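Local coordinates for mandelate racemase / muconate lactonizing enzyme family protein (Agrobacterium tumefaciens, PDB 4DXK) that belongs to the mandelate racemase subgroup of the enolase superfamily and is probably a metal-dependent lyase or racemase acting on an undetermined substrate, at residues Lys97-Ile103 with Gly373-Glu379. Sequence-based numbering, arbitrary orientation.
Sequences KATNQPI and GAGLGME
Gly375 is gripped through both of its backbone polar atoms. Its N-H reaches Gln101 O at 2.8 Å, and its O takes the N-H of Ile103 at 3.0 Å. The two bonds flank Pro102 and bridge its backbone to that of Gly375, a single beta bridge; Pro102 CA-H also contacts Gly375 O. Beside it the methyl of Ala374 fits against the chain where the helix ends, 3.8 Å from Asn100 CA. With CG1 anti to its carbonyl carbon (chi1 -72°), Ile103 lays CG1 and CD1 over the Gly375-Leu376 peptide, and CD1 meets Leu376 CD2 at 3.8 Å. Lys97 runs out extended, and its NZ makes a long, weak salt bridge to Glu379 OE2 (3.4 Å), doubtful because it applies to one of two conformers of Glu379. Thr29 O is the stronger partner of that ammonium, which also donates to two waters; one water passes a bond on to Met378 O.

Further out, Asp93 OD1 receives Leu376 N, while Ala328 and Val324 of helix 323-335 pack on the Leu376 side chain. Gly375 follows Ala374 at the start of a type II' turn, and Asn100 closes helix 79-99 with a Schellman motif. The bridge thus ties the end of that capping-domain helix to the loop leading from strand 367-369 back to the capping sheet, at the junction of barrel and capping domain, as in enolase-superfamily members.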
loop_
_atom_site.group_PDB
_atom_site.type_symbol
_atom_site.label_atom_id
_atom_site.label_comp_id
_atom_site.label_asym_id
_atom_site.label_seq_id
_atom_site.Cartn_x
_atom_site.Cartn_y
_atom_site.Cartn_z
ATOM N N LYS A 97 -25.287 -41.788 -3.643
ATOM C CA LYS A 97 -25.987 -43.043 -3.887
ATOM C C LYS A 97 -25.024 -44.221 -4.027
ATOM O O LYS A 97 -25.311 -45.320 -3.537
ATOM C CB LYS A 97 -26.883 -42.932 -5.112
ATOM C CG LYS A 97 -28.038 -41.992 -4.904
ATOM C CD LYS A 97 -28.896 -41.924 -6.153
ATOM C CE LYS A 97 -29.936 -40.840 -6.033
ATOM N NZ LYS A 97 -30.854 -40.811 -7.196
ATOM N N ALA A 98 -23.892 -44.013 -4.691
ATOM C CA ALA A 98 -22.918 -45.089 -4.906
ATOM C C ALA A 98 -22.302 -45.564 -3.597
ATOM O O ALA A 98 -21.896 -46.723 -3.475
ATOM C CB ALA A 98 -21.824 -44.633 -5.863
ATOM N N THR A 99 -22.216 -44.665 -2.622
ATOM C CA THR A 99 -21.577 -44.971 -1.344
ATOM C C THR A 99 -22.570 -45.156 -0.209
ATOM O O THR A 99 -22.161 -45.407 0.927
ATOM C CB THR A 99 -20.592 -43.866 -0.924
ATOM O OG1 THR A 99 -21.274 -42.602 -0.844
ATOM C CG2 THR A 99 -19.440 -43.771 -1.916
ATOM N N ASN A 100 -23.859 -45.016 -0.512
ATOM C CA ASN A 100 -24.907 -45.036 0.505
ATOM C C ASN A 100 -24.675 -43.996 1.604
ATOM O O ASN A 100 -24.898 -44.269 2.789
ATOM C CB ASN A 100 -25.081 -46.438 1.096
ATOM C CG ASN A 100 -26.398 -46.600 1.814
ATOM O OD1 ASN A 100 -27.390 -45.972 1.458
ATOM N ND2 ASN A 100 -26.414 -47.441 2.840
ATOM N N GLN A 101 -24.243 -42.800 1.207
ATOM C CA GLN A 101 -23.966 -41.720 2.153
ATOM C C GLN A 101 -24.677 -40.442 1.753
ATOM O O GLN A 101 -24.742 -40.105 0.568
ATOM C CB GLN A 101 -22.464 -41.432 2.217
ATOM C CG GLN A 101 -21.655 -42.566 2.830
ATOM C CD GLN A 101 -21.976 -42.790 4.297
ATOM O OE1 GLN A 101 -22.416 -41.888 5.000
ATOM N NE2 GLN A 101 -21.771 -44.022 4.764
ATOM N N PRO A 102 -25.206 -39.707 2.735
ATOM C CA PRO A 102 -25.693 -38.360 2.412
ATOM C C PRO A 102 -24.574 -37.456 1.909
ATOM O O PRO A 102 -23.414 -37.626 2.304
ATOM C CB PRO A 102 -26.189 -37.836 3.768
ATOM C CG PRO A 102 -26.415 -39.081 4.607
ATOM C CD PRO A 102 -25.317 -40.013 4.170
ATOM N N ILE A 103 -24.913 -36.494 1.062
ATOM C CA ILE A 103 -23.910 -35.536 0.599
ATOM C C ILE A 103 -23.142 -34.866 1.750
ATOM O O ILE A 103 -21.922 -34.721 1.668
ATOM C CB ILE A 103 -24.509 -34.505 -0.384
ATOM C CG1 ILE A 103 -24.814 -35.184 -1.724
ATOM C CG2 ILE A 103 -23.574 -33.314 -0.591
ATOM C CD1 ILE A 103 -25.696 -34.367 -2.643
ATOM N N GLY A 373 -31.403 -40.177 3.777
ATOM C CA GLY A 373 -31.026 -41.023 2.664
ATOM C C GLY A 373 -29.744 -40.616 1.972
ATOM O O GLY A 373 -29.136 -39.586 2.272
ATOM N N ALA A 374 -29.341 -41.444 1.022
ATOM C CA ALA A 374 -28.083 -41.267 0.314
ATOM C C ALA A 374 -28.174 -40.140 -0.711
ATOM O O ALA A 374 -29.247 -39.843 -1.250
ATOM C CB ALA A 374 -27.697 -42.568 -0.359
ATOM N N GLY A 375 -27.037 -39.512 -1.000
ATOM C CA GLY A 375 -27.012 -38.409 -1.944
ATOM C C GLY A 375 -27.773 -37.219 -1.389
ATOM O O GLY A 375 -27.585 -36.837 -0.226
ATOM N N LEU A 376 -28.630 -36.632 -2.222
ATOM C CA LEU A 376 -29.492 -35.531 -1.790
ATOM C C LEU A 376 -30.521 -35.977 -0.769
ATOM O O LEU A 376 -30.898 -35.209 0.116
ATOM C CB LEU A 376 -30.258 -34.957 -2.985
ATOM C CG LEU A 376 -29.466 -34.249 -4.074
ATOM C CD1 LEU A 376 -30.304 -34.159 -5.354
ATOM C CD2 LEU A 376 -29.059 -32.856 -3.597
ATOM N N GLY A 377 -31.012 -37.204 -0.930
ATOM C CA GLY A 377 -32.172 -37.673 -0.185
ATOM C C GLY A 377 -33.488 -37.331 -0.875
ATOM O O GLY A 377 -34.543 -37.291 -0.233
ATOM N N MET A 378 -33.440 -37.083 -2.183
ATOM C CA MET A 378 -34.660 -36.805 -2.928
ATOM C C MET A 378 -34.474 -37.115 -4.399
ATOM O O MET A 378 -33.356 -37.106 -4.913
ATOM C CB MET A 378 -35.035 -35.332 -2.786
ATOM C CG MET A 378 -34.158 -34.459 -3.664
ATOM S SD MET A 378 -33.877 -32.750 -3.227
ATOM C CE MET A 378 -35.488 -32.024 -3.325
ATOM N N GLU A 379 -35.594 -37.424 -5.057
ATOM C CA GLU A 379 -35.660 -37.654 -6.498
ATOM C C GLU A 379 -36.808 -36.812 -7.066
ATOM O O GLU A 379 -37.620 -36.293 -6.307
ATOM C CB GLU A 379 -35.920 -39.138 -6.787
ATOM C CG GLU A 379 -34.729 -40.077 -6.554
ATOM C CD GLU A 379 -34.383 -40.277 -5.080
ATOM O OE1 GLU A 379 -35.311 -40.409 -4.252
ATOM O OE2 GLU A 379 -33.176 -40.309 -4.750
HETATM O O HOH W 1 -31.892 -38.204 -6.975
HETATM O O HOH W 2 -32.595 -42.899 -6.480
#